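PDB 2IL5: hypothetical protein from Staphylococcus aureus subsp. aureus, which is of unknown function but has the helix-grip fold of the Bet v 1-like clan and belongs to the Activator of Hsp90 ATPase homolog 1-like family. Local coordinates for residues P26-V29 / Y30-W33; D37-K40 / Q41-M44; V128-E131 / R132-N136; K144-H147 / D148-H152; D159-Y162 / H163-T167. All blocks are in the same frame, centred on the assembly; numbering follows the deposited sequence.

Contact 1. Residues P26-V29 / Y30-W33; sequences PELV and YEAW
P26 and Y30 are joined by an i to i+4 hydrogen bond in the first turn of helix 26-32, Y30 N to P26 O at 2.7 Å, reached nearly head-on at the carbonyl oxygen. One residue on, E31 N repeats it to E27 O at 3.1 Å, but here the donor stands 42° above the carbonyl plane. A32 N makes weak bonds to L28 O and V29 O. Proline suits the first turn, where its missing N-H costs no helix bond. L28 and E31 run side by side, the leucine methyl CD2 lying 4.0 Å from E31 OE1, so the apolar branch flanks the acid's end. V29 O meets the edge of the W33 indole in its plane, 3.3 Å from CD1. The indole is swung back to this carbonyl because CG lies beside the backbone N (chi1 -79°). V29 CG1 and W33 CD1 are further apart, a loose apolar contact. A32, with only a methyl, is where M161 and I165 of the long helix 136-166 pack. V29 and W33 face strands 104-112 and 118-128, with F110 edge-to-face with the W33 ring.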
# COMPACT_ATOMS: atom_id res chain seq x y z
N PRO A 26 -18.22 0.03 0.44
CA PRO A 26 -17.08 0.70 -0.22
C PRO A 26 -16.58 1.88 0.58
O PRO A 26 -15.39 2.07 0.73
CB PRO A 26 -17.66 1.17 -1.56
CG PRO A 26 -18.66 0.14 -1.87
CD PRO A 26 -19.32 -0.19 -0.52
N GLU A 27 -17.52 2.66 1.08
CA GLU A 27 -17.25 3.72 2.03
C GLU A 27 -16.39 3.35 3.25
O GLU A 27 -15.56 4.14 3.68
CB GLU A 27 -18.57 4.29 2.55
CG GLU A 27 -18.44 4.89 3.94
CD GLU A 27 -19.59 5.75 4.32
OE1 GLU A 27 -20.75 5.27 4.26
OE2 GLU A 27 -19.33 6.91 4.71
N LEU A 28 -16.66 2.18 3.85
CA LEU A 28 -15.87 1.71 5.01
C LEU A 28 -14.46 1.29 4.60
O LEU A 28 -13.50 1.61 5.31
CB LEU A 28 -16.58 0.61 5.79
CG LEU A 28 -17.73 1.06 6.72
CD1 LEU A 28 -18.30 -0.15 7.40
CD2 LEU A 28 -17.33 2.13 7.77
N VAL A 29 -14.33 0.60 3.47
CA VAL A 29 -13.02 0.26 2.93
C VAL A 29 -12.23 1.48 2.44
O VAL A 29 -11.03 1.58 2.69
CB VAL A 29 -13.10 -0.83 1.84
CG1 VAL A 29 -11.69 -1.24 1.41
CG2 VAL A 29 -13.86 -2.04 2.39
N TYR A 30 -12.91 2.40 1.76
CA TYR A 30 -12.27 3.62 1.23
C TYR A 30 -11.74 4.45 2.38
O TYR A 30 -10.64 4.96 2.31
CB TYR A 30 -13.25 4.42 0.37
CG TYR A 30 -12.71 5.73 -0.19
CD1 TYR A 30 -12.96 6.96 0.47
CD2 TYR A 30 -11.97 5.76 -1.39
CE1 TYR A 30 -12.46 8.17 -0.03
CE2 TYR A 30 -11.46 6.95 -1.90
CZ TYR A 30 -11.70 8.15 -1.23
OH TYR A 30 -11.21 9.34 -1.77
N GLU A 31 -12.54 4.59 3.43
CA GLU A 31 -12.12 5.28 4.65
C GLU A 31 -10.79 4.75 5.23
O GLU A 31 -9.95 5.55 5.68
CB GLU A 31 -13.23 5.20 5.70
CG GLU A 31 -13.04 6.12 6.91
CD GLU A 31 -14.23 6.10 7.91
OE1 GLU A 31 -14.61 5.03 8.44
OE2 GLU A 31 -14.77 7.18 8.20
N ALA A 32 -10.61 3.43 5.23
CA ALA A 32 -9.37 2.80 5.75
C ALA A 32 -8.10 3.37 5.12
O ALA A 32 -7.06 3.44 5.79
CB ALA A 32 -9.42 1.29 5.55
N TRP A 33 -8.23 3.81 3.85
CA TRP A 33 -7.15 4.25 2.98
C TRP A 33 -6.91 5.73 3.08
O TRP A 33 -5.91 6.23 2.57
CB TRP A 33 -7.44 3.91 1.49
CG TRP A 33 -7.18 2.44 1.11
CD1 TRP A 33 -8.05 1.37 1.26
CD2 TRP A 33 -5.99 1.91 0.51
NE1 TRP A 33 -7.46 0.21 0.79
CE2 TRP A 33 -6.19 0.51 0.33
CE3 TRP A 33 -4.76 2.47 0.11
CZ2 TRP A 33 -5.21 -0.33 -0.25
CZ3 TRP A 33 -3.77 1.61 -0.46
CH2 TRP A 33 -4.00 0.24 -0.62

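Contact 2. Residues D37-K40 / Q41-M44; sequences DLLK and QWFM
L39 and the W42-F43 pair make the close-packed half of this turn, in which helix 36-39 gives way to a loop. The carbonyl oxygen L39 O takes two hydrogen bonds, from F43 N at 2.8 Å in the carbonyl plane and from W42 N at 3.1 Å, well above that plane. The same oxygen lies over one face of the W42 indole. L39 CD2 reaches F43 CB at 3.6 Å and W42 CZ2 at 3.9 Å; this single methyl touches both residues, and leucine's bulky apolar end suits so buried a place. W42 has CG between its backbone N and carbonyl carbon (chi1 75°), which folds the indole back against the turn, with CD1 3.2 Å from L38 O. The indole N-H is spent on A32 O. F43 and L39 lie alongside each other and continue onto strands 62-68 and 74-85.

The outer half is looser and polar. D37 is exposed, while L38 brings only CD2 near the amide of Q41. Q41 holds an extended chain back along the helix end, and its NE2 donates to D37 O at 2.8 Å, nearly straight at 169° and on a lone pair of that oxygen. Glutamine thus supplies a side-chain N-H where backbone N-H groups serve L38 O and L39 O, so the carbonyls of D37, L38 and L39 are all satisfied locally.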
# COMPACT_ATOMS: atom_id res chain seq x y z
N ASP A 37 -6.02 8.08 11.31
CA ASP A 37 -5.98 7.30 12.54
C ASP A 37 -6.43 5.86 12.30
O ASP A 37 -6.34 5.01 13.20
CB ASP A 37 -6.73 8.04 13.65
CG ASP A 37 -6.24 9.49 13.80
OD1 ASP A 37 -5.01 9.69 14.01
OD2 ASP A 37 -7.06 10.42 13.66
N LEU A 38 -6.86 5.60 11.06
CA LEU A 38 -7.08 4.25 10.57
C LEU A 38 -5.81 3.75 9.85
O LEU A 38 -5.33 2.66 10.15
CB LEU A 38 -8.30 4.19 9.63
CG LEU A 38 -9.66 4.54 10.22
CD1 LEU A 38 -10.77 4.26 9.21
CD2 LEU A 38 -9.93 3.82 11.55
N LEU A 39 -5.26 4.55 8.93
CA LEU A 39 -4.02 4.19 8.23
C LEU A 39 -2.86 3.89 9.18
O LEU A 39 -2.02 3.02 8.89
CB LEU A 39 -3.59 5.33 7.31
CG LEU A 39 -4.34 5.54 5.99
CD1 LEU A 39 -4.09 7.00 5.52
CD2 LEU A 39 -3.97 4.48 4.93
N LYS A 40 -2.83 4.61 10.31
CA LYS A 40 -1.81 4.44 11.33
C LYS A 40 -1.79 3.05 11.92
O LYS A 40 -0.77 2.62 12.48
CB LYS A 40 -1.94 5.52 12.41
CG LYS A 40 -2.72 5.17 13.66
CD LYS A 40 -2.48 6.23 14.72
CE LYS A 40 -1.03 6.24 15.20
NZ LYS A 40 -0.82 7.05 16.45
N GLN A 41 -2.91 2.34 11.74
CA GLN A 41 -3.10 1.02 12.27
C GLN A 41 -2.73 -0.09 11.30
O GLN A 41 -2.60 -1.24 11.73
CB GLN A 41 -4.55 0.83 12.74
CG GLN A 41 -5.01 1.83 13.79
CD GLN A 41 -6.43 1.58 14.29
OE1 GLN A 41 -6.74 0.52 14.83
NE2 GLN A 41 -7.30 2.58 14.13
N TRP A 42 -2.51 0.22 10.02
CA TRP A 42 -2.32 -0.86 9.04
C TRP A 42 -1.41 -0.58 7.87
O TRP A 42 -0.84 -1.50 7.32
CB TRP A 42 -3.66 -1.37 8.49
CG TRP A 42 -4.32 -0.45 7.49
CD1 TRP A 42 -5.21 0.56 7.78
CD2 TRP A 42 -4.19 -0.47 6.05
NE1 TRP A 42 -5.62 1.18 6.60
CE2 TRP A 42 -5.02 0.56 5.54
CE3 TRP A 42 -3.45 -1.26 5.15
CZ2 TRP A 42 -5.11 0.83 4.15
CZ3 TRP A 42 -3.56 -1.00 3.78
CH2 TRP A 42 -4.39 0.04 3.30
N PHE A 43 -1.30 0.67 7.45
CA PHE A 43 -0.60 0.98 6.20
C PHE A 43 0.88 1.22 6.46
O PHE A 43 1.25 2.32 6.85
CB PHE A 43 -1.22 2.20 5.53
CG PHE A 43 -0.73 2.42 4.14
CD1 PHE A 43 0.27 3.36 3.88
CD2 PHE A 43 -1.24 1.68 3.09
CE1 PHE A 43 0.75 3.56 2.58
CE2 PHE A 43 -0.76 1.86 1.79
CZ PHE A 43 0.24 2.81 1.55
N MSE A 44 1.68 0.18 6.23
CA MSE A 44 3.14 0.14 6.49
C MSE A 44 3.50 0.41 7.94
O MSE A 44 4.64 0.73 8.27
CB MSE A 44 3.89 1.13 5.59
CG MSE A 44 3.40 1.20 4.17
SE MSE A 44 4.30 -0.05 3.03
CE MSE A 44 6.18 0.44 3.28

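Contact 3. Residues V128-E131 / R132-N136; sequences VEKE and RRFTN
F134 turns one face of its ring to E131, whose CB stands 3.7 Å from the ring centroid and only 3° off the normal, a CH-pi contact almost exactly over the centre. The two residues are the ends of a type II beta turn, E131 to F134, in the connection between strand 118-128 and the long helix 136-166. Beyond CB the glutamate runs on alongside the phenyl group in the same direction, so that its carboxylate follows the ring toward CZ, with CD 3.7 Å from that atom and the two planes 22° apart. K130 approaches the ring obliquely, its CG 4.2 Å from F134 CB, and the lysine chain passes the phenyl group running the other way.

The turn itself is closed by F134 N donating to E131 O at 3.2 Å, from above the carbonyl plane. R133 has positive phi, as the third position of a type II turn demands, and both arginines project from the exposed bend. The chemistry is that of a surface: E131 OE1 makes a salt bridge with K142 of the helix, and K142 also touches F134. E131 thus both covers the ring and links by charge to the helix. T135 follows as N-cap of helix 136-166. K130 is extended, with CG anti to the backbone N (chi1 -161°), which carries its ammonium across the connection to a water, NZ to water 2.7 Å, and that water donates to F134 O at 2.8 Å.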
# COMPACT_ATOMS: atom_id res chain seq x y z
N VAL A 128 12.43 -2.61 -10.12
CA VAL A 128 13.50 -3.39 -9.47
C VAL A 128 14.92 -3.14 -10.08
O VAL A 128 15.14 -3.12 -11.28
CB VAL A 128 13.08 -4.85 -8.99
CG1 VAL A 128 11.77 -5.29 -9.59
CG2 VAL A 128 14.23 -5.94 -9.09
N GLU A 129 15.85 -2.83 -9.21
CA GLU A 129 17.16 -2.45 -9.68
C GLU A 129 17.93 -3.69 -10.16
O GLU A 129 17.94 -4.75 -9.49
CB GLU A 129 17.93 -1.71 -8.60
CG GLU A 129 18.73 -0.55 -9.13
CD GLU A 129 17.95 0.77 -9.15
OE1 GLU A 129 16.74 0.75 -9.52
OE2 GLU A 129 18.56 1.82 -8.80
N LYS A 130 18.53 -3.54 -11.33
CA LYS A 130 19.35 -4.60 -11.86
C LYS A 130 20.75 -4.44 -11.29
O LYS A 130 21.27 -3.34 -11.18
CB LYS A 130 19.33 -4.59 -13.39
CG LYS A 130 19.80 -5.93 -13.98
CD LYS A 130 19.78 -5.85 -15.48
CE LYS A 130 19.89 -7.20 -16.04
NZ LYS A 130 20.10 -7.00 -17.48
N GLU A 131 21.30 -5.53 -10.79
CA GLU A 131 22.63 -5.47 -10.21
C GLU A 131 23.73 -5.65 -11.26
O GLU A 131 23.52 -6.24 -12.30
CB GLU A 131 22.70 -6.47 -9.04
CG GLU A 131 21.64 -6.11 -7.94
CD GLU A 131 21.59 -7.08 -6.76
OE1 GLU A 131 20.49 -7.21 -6.15
OE2 GLU A 131 22.63 -7.72 -6.44
N ARG A 132 24.90 -5.09 -10.97
CA ARG A 132 26.12 -5.30 -11.75
C ARG A 132 26.34 -6.75 -12.17
O ARG A 132 26.40 -7.65 -11.32
CB ARG A 132 27.30 -4.85 -10.93
CG ARG A 132 27.37 -3.34 -10.75
CD ARG A 132 28.66 -2.99 -10.04
NE ARG A 132 28.69 -1.58 -9.70
CZ ARG A 132 29.63 -1.00 -8.95
NH1 ARG A 132 30.62 -1.70 -8.44
NH2 ARG A 132 29.58 0.29 -8.73
N ARG A 133 26.46 -6.98 -13.50
CA ARG A 133 26.88 -8.27 -14.07
C ARG A 133 25.83 -9.39 -13.91
O ARG A 133 26.14 -10.58 -14.04
CB ARG A 133 28.26 -8.69 -13.53
CG ARG A 133 29.37 -7.62 -13.76
CD ARG A 133 30.63 -7.90 -12.93
NE ARG A 133 30.48 -9.23 -12.39
CZ ARG A 133 30.28 -9.57 -11.12
NH1 ARG A 133 30.27 -8.69 -10.12
NH2 ARG A 133 30.07 -10.84 -10.88
N PHE A 134 24.60 -8.99 -13.62
CA PHE A 134 23.48 -9.92 -13.45
C PHE A 134 23.14 -10.59 -14.78
O PHE A 134 22.96 -9.93 -15.82
CB PHE A 134 22.23 -9.16 -12.93
CG PHE A 134 21.83 -9.50 -11.50
CD1 PHE A 134 22.74 -10.05 -10.61
CD2 PHE A 134 20.54 -9.20 -11.05
CE1 PHE A 134 22.36 -10.32 -9.31
CE2 PHE A 134 20.16 -9.47 -9.72
CZ PHE A 134 21.05 -10.04 -8.87
N THR A 135 23.05 -11.92 -14.75
CA THR A 135 22.58 -12.66 -15.90
C THR A 135 21.09 -12.45 -16.03
O THR A 135 20.47 -11.96 -15.10
CB THR A 135 22.84 -14.15 -15.78
OG1 THR A 135 22.08 -14.65 -14.67
CG2 THR A 135 24.40 -14.48 -15.64
N ASN A 136 20.52 -12.81 -17.18
CA ASN A 136 19.10 -12.67 -17.41
C ASN A 136 18.32 -13.45 -16.36
O ASN A 136 17.30 -13.00 -15.87
CB ASN A 136 18.71 -13.16 -18.81
CG ASN A 136 19.08 -12.19 -19.91
OD1 ASN A 136 18.93 -12.50 -21.09
ND2 ASN A 136 19.51 -10.99 -19.54
O HOH W 1 20.92 -9.54 -17.68

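Contact 4. Residues K144-H147 / D148-H152; sequences KEYH and DAMVH
D148 and H147, the two residues most covered by this contact, meet on the exposed side of helix 136-166, and Y146 pairs with M150 beside them. D148 OD1 accepts from two donors: H147 ND1 at 3.3 Å on the anti side of the carboxylate, and K144 NZ, a salt bridge of 3.1 Å on the syn side. The histidine bond is straight (174°) and lies in the imidazole plane, so the ring offers its N-H edge-on to the acid. K144 gets there by bending its chain at chi2, chi3 and chi4, folding back over one turn. The same imidazole turns a face to V151 CG2, which lies 3.4 Å from H147 CE1. Y146 and selenomethionine M150 form a second, apolar pair: M150 CG sits over the Y146 ring at 3.9 Å from the centroid, with SE oblique to it in a Met-aromatic contact. Y146 OH is bonded to S126 and Y124, and V16 of strand 12-22 lies against H147, M150 and V151. D148 would tend to stabilise positive charge on the imidazole, an effect K144 may offset; the in-plane bond to D148 and the methyl of V151 over a face together limit the ring's rotation.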
# COMPACT_ATOMS: atom_id res chain seq x y z
N LYS A 144 11.14 -12.02 -9.27
CA LYS A 144 10.24 -12.98 -8.72
C LYS A 144 10.21 -12.97 -7.17
O LYS A 144 9.13 -12.98 -6.59
CB LYS A 144 10.55 -14.37 -9.29
CG LYS A 144 9.76 -15.51 -8.68
CD LYS A 144 8.44 -15.81 -9.41
CE LYS A 144 7.29 -14.83 -9.02
NZ LYS A 144 5.95 -15.51 -8.84
N GLU A 145 11.38 -12.95 -6.54
CA GLU A 145 11.53 -12.86 -5.07
C GLU A 145 10.90 -11.57 -4.55
O GLU A 145 10.23 -11.56 -3.52
CB GLU A 145 13.02 -12.86 -4.67
CG GLU A 145 13.61 -14.17 -4.25
CD GLU A 145 15.05 -14.39 -4.77
OE1 GLU A 145 15.89 -13.45 -4.79
OE2 GLU A 145 15.33 -15.55 -5.18
N TYR A 146 11.20 -10.48 -5.24
CA TYR A 146 10.64 -9.16 -4.92
C TYR A 146 9.09 -9.12 -5.04
O TYR A 146 8.41 -8.66 -4.13
CB TYR A 146 11.33 -8.04 -5.75
CG TYR A 146 10.85 -6.69 -5.35
CD1 TYR A 146 11.22 -6.12 -4.13
CD2 TYR A 146 9.95 -5.99 -6.16
CE1 TYR A 146 10.73 -4.88 -3.74
CE2 TYR A 146 9.44 -4.76 -5.78
CZ TYR A 146 9.84 -4.20 -4.58
OH TYR A 146 9.34 -2.95 -4.23
N HIS A 147 8.55 -9.65 -6.14
CA HIS A 147 7.13 -9.81 -6.35
C HIS A 147 6.46 -10.61 -5.25
O HIS A 147 5.40 -10.21 -4.76
CB HIS A 147 6.87 -10.51 -7.69
CG HIS A 147 5.41 -10.77 -7.96
ND1 HIS A 147 4.77 -11.91 -7.53
CD2 HIS A 147 4.47 -10.03 -8.60
CE1 HIS A 147 3.49 -11.87 -7.90
NE2 HIS A 147 3.28 -10.74 -8.55
N ASP A 148 7.02 -11.77 -4.89
CA ASP A 148 6.43 -12.63 -3.87
C ASP A 148 6.47 -12.00 -2.47
O ASP A 148 5.55 -12.21 -1.67
CB ASP A 148 7.11 -14.01 -3.84
CG ASP A 148 6.88 -14.82 -5.11
OD1 ASP A 148 5.98 -14.48 -5.93
OD2 ASP A 148 7.58 -15.83 -5.29
N ALA A 149 7.54 -11.26 -2.18
CA ALA A 149 7.68 -10.50 -0.96
C ALA A 149 6.62 -9.38 -0.84
O ALA A 149 6.05 -9.15 0.24
CB ALA A 149 9.11 -9.88 -0.85
N MSE A 150 6.41 -8.67 -1.94
CA MSE A 150 5.35 -7.64 -2.02
C MSE A 150 3.93 -8.19 -1.95
O MSE A 150 3.11 -7.62 -1.28
CB MSE A 150 5.53 -6.76 -3.27
CG MSE A 150 6.87 -6.06 -3.24
SE MSE A 150 7.18 -4.81 -1.75
CE MSE A 150 8.54 -5.77 -0.71
N VAL A 151 3.65 -9.29 -2.65
CA VAL A 151 2.39 -9.97 -2.52
C VAL A 151 2.12 -10.30 -1.05
O VAL A 151 1.06 -9.98 -0.52
CB VAL A 151 2.35 -11.26 -3.40
CG1 VAL A 151 1.15 -12.15 -3.03
CG2 VAL A 151 2.28 -10.89 -4.84
N HIS A 152 3.09 -10.92 -0.39
CA HIS A 152 2.97 -11.34 1.00
C HIS A 152 2.83 -10.14 1.95
O HIS A 152 2.00 -10.13 2.80
CB HIS A 152 4.16 -12.21 1.38
CG HIS A 152 4.18 -12.64 2.82
ND1 HIS A 152 3.34 -13.61 3.32
CD2 HIS A 152 4.94 -12.22 3.86
CE1 HIS A 152 3.59 -13.79 4.61
NE2 HIS A 152 4.55 -12.96 4.96

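Contact 5. Residues D159-Y162 / H163-T167; sequences DKMY and HVIET
Side chains one turn apart and next to each other meet here near the C-terminal end of the long helix 136-166, on a stretch partly buried against the rest of the fold. The backbone is regular, with E166 N to Y162 O at 2.9 Å and I165 N to M161 O at 3.0 Å. Y162 and H163 form a T-shaped pair: the tyrosine edge points at the imidazole face, with the planes at 84° and the centroids 5.5 Å apart. H163 is turned so that its CG lies beside the backbone N (chi1 -64°), which brings the ring edge back to D159 O, 2.9 Å from CD2. Y162 also runs alongside E166, with OH 3.1 Å from OE2; K23 adds a weak hydrogen bond to that hydroxyl. At the end of the helix T167 sends both N and OG1 to H163 O, from opposite faces of the carbonyl plane; threonine adds its hydroxyl to the backbone N-H. Selenomethionine M161 and I165 point the same way, CG to CD1 at 3.9 Å, and suit this buried side because their long apolar chains can span to helix 26-32. Both reach A32 there; M161 also touches W33, V29 and W42, while I165 meets L28 and F24.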
# COMPACT_ATOMS: atom_id res chain seq x y z
N ASP A 159 -5.09 -7.77 5.56
CA ASP A 159 -5.84 -8.50 6.54
C ASP A 159 -5.79 -7.83 7.94
O ASP A 159 -6.76 -7.85 8.69
CB ASP A 159 -5.79 -10.05 6.39
CG ASP A 159 -4.47 -10.68 6.74
OD1 ASP A 159 -3.81 -10.28 7.73
OD2 ASP A 159 -4.12 -11.68 6.07
N LYS A 160 -4.71 -7.10 8.18
CA LYS A 160 -4.70 -6.10 9.23
C LYS A 160 -5.72 -4.96 9.02
O LYS A 160 -6.46 -4.61 9.93
CB LYS A 160 -3.31 -5.54 9.35
CG LYS A 160 -3.12 -4.61 10.50
CD LYS A 160 -1.93 -5.04 11.31
CE LYS A 160 -0.58 -4.61 10.76
NZ LYS A 160 0.40 -5.14 11.81
N MSE A 161 -5.74 -4.36 7.84
CA MSE A 161 -6.78 -3.42 7.48
C MSE A 161 -8.20 -3.98 7.73
O MSE A 161 -9.08 -3.26 8.18
CB MSE A 161 -6.63 -2.98 6.02
CG MSE A 161 -7.64 -1.89 5.56
SE MSE A 161 -7.86 -1.96 3.62
CE MSE A 161 -8.95 -3.54 3.40
N TYR A 162 -8.41 -5.26 7.42
CA TYR A 162 -9.70 -5.89 7.61
C TYR A 162 -10.21 -5.86 9.09
O TYR A 162 -11.37 -5.54 9.33
CB TYR A 162 -9.71 -7.32 7.04
CG TYR A 162 -11.00 -8.07 7.33
CD1 TYR A 162 -12.04 -8.10 6.40
CD2 TYR A 162 -11.18 -8.73 8.56
CE1 TYR A 162 -13.24 -8.79 6.69
CE2 TYR A 162 -12.37 -9.40 8.84
CZ TYR A 162 -13.39 -9.42 7.90
OH TYR A 162 -14.56 -10.09 8.19
N HIS A 163 -9.34 -6.19 10.04
CA HIS A 163 -9.66 -6.16 11.47
C HIS A 163 -9.81 -4.75 12.00
O HIS A 163 -10.65 -4.52 12.85
CB HIS A 163 -8.64 -6.92 12.28
CG HIS A 163 -8.61 -8.39 11.98
ND1 HIS A 163 -9.45 -9.29 12.60
CD2 HIS A 163 -7.86 -9.10 11.11
CE1 HIS A 163 -9.21 -10.50 12.13
NE2 HIS A 163 -8.25 -10.42 11.22
N VAL A 164 -9.04 -3.80 11.50
CA VAL A 164 -9.21 -2.40 11.88
C VAL A 164 -10.62 -1.95 11.47
O VAL A 164 -11.28 -1.22 12.21
CB VAL A 164 -8.16 -1.49 11.21
CG1 VAL A 164 -8.56 0.02 11.31
CG2 VAL A 164 -6.76 -1.75 11.79
N ILE A 165 -11.08 -2.38 10.30
CA ILE A 165 -12.45 -2.05 9.87
C ILE A 165 -13.51 -2.80 10.72
O ILE A 165 -14.47 -2.19 11.20
CB ILE A 165 -12.67 -2.27 8.34
CG1 ILE A 165 -11.68 -1.46 7.51
CG2 ILE A 165 -14.11 -1.84 7.94
CD1 ILE A 165 -11.55 -1.95 6.06
N GLU A 166 -13.31 -4.10 10.90
CA GLU A 166 -14.17 -4.95 11.70
C GLU A 166 -14.40 -4.41 13.13
O GLU A 166 -15.51 -4.48 13.65
CB GLU A 166 -13.57 -6.36 11.76
CG GLU A 166 -14.31 -7.35 12.64
CD GLU A 166 -15.24 -8.26 11.84
OE1 GLU A 166 -16.49 -8.02 11.89
OE2 GLU A 166 -14.71 -9.19 11.17
N THR A 167 -13.35 -3.86 13.74
CA THR A 167 -13.39 -3.36 15.12
C THR A 167 -13.77 -1.87 15.22
O THR A 167 -13.57 -1.22 16.25
CB THR A 167 -12.04 -3.59 15.85
OG1 THR A 167 -11.34 -4.76 15.28
CG2 THR A 167 -12.28 -3.83 17.37

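Contacts 1, 2 and 5 converge on one side of the chain, where M161 of helix 136-166 packs against W33 and W42, so helix 26-32, the turn after helix 36-39 and the long helix share one largely apolar junction, with an indole hydrogen bond from W42 NE1 to A32 O. Contacts 4 and 5 use the same long helix, yet contact 4 lies nearer its start and is largely surface, built on a charged cluster, as contact 5 is not. Contact 3, the exposed entry to that helix, reaches contact 4 through V128 and Y146 and relies on a turn, a water and a CH-pi contact; its centre is about 39 Å from that of contact 1.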